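Local coordinates for protein D-ribose pyranase (Bacillus subtilis, PDB 1OGD) that probably interconverts the beta-pyran and beta-furan forms of D-ribose, and binds beta-D-ribopyranose as a decamer built from two pentamers, at residues Thr21-Ile26 with Asn122-Ala127; Val25-Gly30 with Lys109-Thr114. All blocks are in the same frame, centred on the assembly; numbering follows the deposited sequence.

Contact 1: Thr21-Ile26 with Asn122-Ala127; sequences TDKIVI and NCILQA
Lys-23 and Gln-126 lie side by side and point the same way on one face of the sheet, with Ile-124 set across the lysine's inner end. CG2 of Ile-124 comes to 3.7 Å from Lys-23 CB, and the methylenes CG and CD pass over the same methyl. The lysine chain then bends at its last torsion (chi4 56°), which folds NZ back over the turn before the strand, where it donates to Thr-21 O at 3.1 Å. CG of Gln-126, anti to its backbone N, rests against that same carbonyl oxygen. An alanine in place of Lys-23 would probably leave Thr-21 O without this donor and strip CG and CD from beside Gln-126 and the Ile-124 methyl. Next along this face, Val-25 CG2 meets Ile-124 CG1 at 3.7 Å, and Phe-101 and Leu-104 of helix 98-104 pack on Ile-124. Strands 23-27 and 123-127 are the antiparallel pair at the centre of the mixed sheet, their short axes at 154°. Ile-24 with Leu-125 and Ile-26 with Cys-123 are its hydrogen-bonded pairs, and their side chains occupy the other face, against helix 51-61. There the tip of Ile-26 does the touching: CD1 lies 3.9 Å from Leu-125 CD1 and 4.1 Å from Cys-123 SG, while Phe-51 packs on both Ile-26 and Cys-123. Ile-24 meets its neighbour nearer the backbone, CG1 against Leu-125 CB at 4.1 Å. Just before strand 23-27 begins, Ala-127 N gives Asp-22 O a nearly straight bond of 2.8 Å, and Thr-21 N reaches Ala-127 O at 2.9 Å.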
# COMPACT_ATOMS: atom_id res chain seq x y z
N THR A 21 -18.52 11.18 21.39
CA THR A 21 -17.40 10.83 22.27
C THR A 21 -16.01 10.76 21.61
O THR A 21 -15.01 10.61 22.32
CB THR A 21 -17.63 9.51 23.08
OG1 THR A 21 -17.54 8.37 22.21
CG2 THR A 21 -18.98 9.53 23.76
N ASP A 22 -15.94 10.87 20.29
CA ASP A 22 -14.63 10.84 19.63
C ASP A 22 -13.86 12.06 20.11
O ASP A 22 -14.45 13.07 20.51
CB ASP A 22 -14.76 10.90 18.10
CG ASP A 22 -15.30 9.60 17.50
OD1 ASP A 22 -15.24 8.55 18.18
OD2 ASP A 22 -15.77 9.65 16.35
N LYS A 23 -12.53 11.98 20.08
CA LYS A 23 -11.69 13.06 20.57
C LYS A 23 -10.64 13.55 19.58
O LYS A 23 -10.11 12.77 18.78
CB LYS A 23 -10.97 12.60 21.84
CG LYS A 23 -11.88 12.05 22.92
CD LYS A 23 -11.08 11.35 24.01
CE LYS A 23 -11.99 10.77 25.09
NZ LYS A 23 -13.01 9.82 24.55
N ILE A 24 -10.37 14.85 19.63
CA ILE A 24 -9.33 15.44 18.80
C ILE A 24 -8.50 16.25 19.78
O ILE A 24 -8.99 16.65 20.84
CB ILE A 24 -9.87 16.36 17.67
CG1 ILE A 24 -10.59 17.57 18.26
CG2 ILE A 24 -10.79 15.57 16.74
CD1 ILE A 24 -10.98 18.58 17.21
N VAL A 25 -7.24 16.50 19.43
CA VAL A 25 -6.36 17.24 20.31
C VAL A 25 -5.84 18.50 19.65
O VAL A 25 -5.52 18.50 18.46
CB VAL A 25 -5.14 16.36 20.72
CG1 VAL A 25 -4.23 17.13 21.69
CG2 VAL A 25 -5.62 15.07 21.36
N ILE A 26 -5.79 19.60 20.40
CA ILE A 26 -5.24 20.85 19.90
C ILE A 26 -3.98 20.95 20.73
O ILE A 26 -4.03 20.90 21.96
CB ILE A 26 -6.15 22.06 20.20
CG1 ILE A 26 -7.48 21.89 19.47
CG2 ILE A 26 -5.47 23.33 19.72
CD1 ILE A 26 -8.53 22.93 19.85
N ASN A 122 -2.43 22.81 25.63
CA ASN A 122 -3.00 21.67 24.92
C ASN A 122 -4.35 21.30 25.52
O ASN A 122 -4.58 21.48 26.71
CB ASN A 122 -2.12 20.41 25.04
CG ASN A 122 -0.65 20.68 24.79
OD1 ASN A 122 0.14 20.77 25.73
ND2 ASN A 122 -0.27 20.80 23.53
N CYS A 123 -5.26 20.79 24.70
CA CYS A 123 -6.55 20.35 25.21
C CYS A 123 -7.18 19.33 24.28
O CYS A 123 -6.91 19.31 23.08
CB CYS A 123 -7.50 21.54 25.40
SG CYS A 123 -8.16 22.23 23.89
N ILE A 124 -8.01 18.48 24.86
CA ILE A 124 -8.73 17.46 24.12
C ILE A 124 -10.19 17.86 24.08
O ILE A 124 -10.79 18.18 25.11
CB ILE A 124 -8.62 16.09 24.81
CG1 ILE A 124 -7.20 15.54 24.65
CG2 ILE A 124 -9.65 15.12 24.23
CD1 ILE A 124 -6.95 14.25 25.44
N LEU A 125 -10.77 17.88 22.88
CA LEU A 125 -12.18 18.22 22.73
C LEU A 125 -12.92 16.91 22.49
O LEU A 125 -12.60 16.17 21.55
CB LEU A 125 -12.40 19.17 21.55
CG LEU A 125 -11.65 20.49 21.56
CD1 LEU A 125 -12.04 21.30 20.33
CD2 LEU A 125 -11.97 21.26 22.84
N GLN A 126 -13.90 16.62 23.33
CA GLN A 126 -14.68 15.40 23.19
C GLN A 126 -15.99 15.74 22.48
O GLN A 126 -16.78 16.56 22.97
CB GLN A 126 -14.97 14.77 24.55
CG GLN A 126 -15.47 13.35 24.46
CD GLN A 126 -15.65 12.70 25.81
OE1 GLN A 126 -16.74 12.74 26.39
NE2 GLN A 126 -14.58 12.13 26.34
N ALA A 127 -16.22 15.10 21.34
CA ALA A 127 -17.40 15.33 20.52
C ALA A 127 -18.73 15.03 21.20
O ALA A 127 -18.90 14.00 21.85
CB ALA A 127 -17.29 14.53 19.23

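Contact 2: Val25-Gly30 with Lys109-Thr114; sequences VIADAG and KAVIRT. With RIP (beta-D-ribopyranose), chain G.
Ala-27 O takes two bonds from Thr-114: the backbone N at 2.9 Å and the hydroxyl OG1 at 2.8 Å, reaching the oxygen from opposite faces of its carbonyl plane. OG1 can do this because it sits between its own N and carbonyl carbon (chi1 67°), which sets CG2 against Ile-26 CG2. The grip comes at the C-terminal ends of two parallel neighbours in the mixed sheet, strands 23-27 and 110-113, where the chain after the former turns off into the ribose pocket. Two parallel bonds before it are short: Ile-112 N to Val-25 O at 2.6 Å and Ala-27 N to Ile-112 O at 2.7 Å. Val-111 spreads its methyls along the facing strand, CG1 to Ala-27 CB and CG2 to Val-25 CB. Arg-113 projects on this face too, its chain extended from CG to NE so that the guanidinium reaches the turn. NH2 gives Ala-29 O a bond of 3.1 Å, in both the guanidinium and the carbonyl plane and on a lone pair; NE adds a weak one. NH1 forms a salt bridge with Asp-41 and a hydrogen bond with Leu-7 O of a neighbouring subunit. That turn carries Asp-28, whose carboxylate meets the sugar with both oxygens, OD1 a very short 2.5 Å from ribose O3, OD2 2.7 Å from ribose O2. His-98 of this chain and His-20 of a different neighbouring subunit also hydrogen-bond to the ribose. An Asx turn restrains the carboxylate from the protein side: Gly-30 N donates to Asp-28 OD2 at 2.8 Å, on the anti side and 22° out of the carboxylate plane.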
# COMPACT_ATOMS: atom_id res chain seq x y z
N VAL A 25 -7.24 16.50 19.43
CA VAL A 25 -6.36 17.24 20.31
C VAL A 25 -5.84 18.50 19.65
O VAL A 25 -5.52 18.50 18.46
CB VAL A 25 -5.14 16.36 20.72
CG1 VAL A 25 -4.23 17.13 21.69
CG2 VAL A 25 -5.62 15.07 21.36
N ILE A 26 -5.79 19.60 20.40
CA ILE A 26 -5.24 20.85 19.90
C ILE A 26 -3.98 20.95 20.73
O ILE A 26 -4.03 20.90 21.96
CB ILE A 26 -6.15 22.06 20.20
CG1 ILE A 26 -7.48 21.89 19.47
CG2 ILE A 26 -5.47 23.33 19.72
CD1 ILE A 26 -8.53 22.93 19.85
N ALA A 27 -2.83 21.07 20.08
CA ALA A 27 -1.58 21.08 20.82
C ALA A 27 -0.66 22.26 20.55
O ALA A 27 -0.77 22.92 19.52
CB ALA A 27 -0.82 19.79 20.52
N ASP A 28 0.24 22.50 21.50
CA ASP A 28 1.23 23.55 21.32
C ASP A 28 2.33 22.90 20.48
O ASP A 28 2.25 21.71 20.16
CB ASP A 28 1.76 24.07 22.67
CG ASP A 28 2.37 22.98 23.55
OD1 ASP A 28 2.08 23.00 24.77
OD2 ASP A 28 3.14 22.13 23.05
N ALA A 29 3.35 23.67 20.12
CA ALA A 29 4.43 23.17 19.28
C ALA A 29 5.32 22.07 19.87
O ALA A 29 6.12 21.46 19.16
CB ALA A 29 5.30 24.33 18.81
N GLY A 30 5.17 21.79 21.16
CA GLY A 30 6.02 20.79 21.77
C GLY A 30 5.42 19.44 22.10
O GLY A 30 6.16 18.49 22.33
N LYS A 109 -8.46 11.04 17.46
CA LYS A 109 -8.58 10.77 16.04
C LYS A 109 -7.52 11.59 15.31
O LYS A 109 -7.15 11.29 14.19
CB LYS A 109 -9.97 11.17 15.54
CG LYS A 109 -11.11 10.40 16.17
CD LYS A 109 -11.02 8.92 15.84
CE LYS A 109 -12.06 8.10 16.58
NZ LYS A 109 -11.94 6.65 16.28
N ALA A 110 -7.03 12.63 15.97
CA ALA A 110 -6.02 13.48 15.37
C ALA A 110 -5.48 14.48 16.37
O ALA A 110 -6.12 14.78 17.39
CB ALA A 110 -6.62 14.23 14.17
N VAL A 111 -4.29 14.99 16.07
CA VAL A 111 -3.65 15.99 16.90
C VAL A 111 -3.42 17.17 15.97
O VAL A 111 -2.85 17.01 14.89
CB VAL A 111 -2.30 15.51 17.47
CG1 VAL A 111 -1.61 16.66 18.22
CG2 VAL A 111 -2.51 14.34 18.41
N ILE A 112 -3.90 18.34 16.37
CA ILE A 112 -3.73 19.54 15.57
C ILE A 112 -2.63 20.36 16.23
O ILE A 112 -2.77 20.84 17.35
CB ILE A 112 -5.05 20.34 15.51
CG1 ILE A 112 -6.17 19.41 15.02
CG2 ILE A 112 -4.90 21.51 14.57
CD1 ILE A 112 -7.56 19.95 15.24
N ARG A 113 -1.52 20.50 15.52
CA ARG A 113 -0.38 21.23 16.04
C ARG A 113 -0.46 22.71 15.67
O ARG A 113 -0.54 23.06 14.49
CB ARG A 113 0.92 20.63 15.50
CG ARG A 113 2.19 21.24 16.08
CD ARG A 113 3.42 20.50 15.57
NE ARG A 113 4.65 20.98 16.19
CZ ARG A 113 5.65 21.55 15.53
NH1 ARG A 113 5.58 21.73 14.22
NH2 ARG A 113 6.73 21.95 16.19
N THR A 114 -0.44 23.57 16.68
CA THR A 114 -0.48 25.01 16.45
C THR A 114 0.93 25.56 16.64
O THR A 114 1.86 24.81 16.94
CB THR A 114 -1.41 25.71 17.46
OG1 THR A 114 -0.85 25.61 18.77
CG2 THR A 114 -2.79 25.05 17.47
C1 RIP G . 5.23 19.07 25.94
C2 RIP G . 4.25 20.19 25.69
C3 RIP G . 3.84 20.81 27.01
C4 RIP G . 5.01 21.27 27.87
C5 RIP G . 5.93 20.07 28.06
O1 RIP G . 4.60 17.96 26.56
O2 RIP G . 4.88 21.13 24.85
O3 RIP G . 2.94 21.87 26.80
O4 RIP G . 5.74 22.30 27.23
O5 RIP G . 6.32 19.46 26.81
O HOH W 1 3.44 19.39 18.71

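In the fold
From the N terminus, the chain runs through helix 9-17 into strand 23-27, which both contacts use; they share Val-25 and Ile-26. It then makes the turn at 28-30 and passes through the intervening strands and helices until strand 110-113 returns alongside, closing the loop of contact 2. About ten residues later strand 123-127 comes back on the other flank and closes the longer loop of contact 1, within which, shared residues apart, that of contact 2 nests. Strand 23-27 thus lies between a parallel and an antiparallel neighbour. Contact 2 joins it to the side ending in strand 38-41, contact 1 to the side holding strands 64-70 and 92-96. Asp-28 and Asn-122 meet at the ribose.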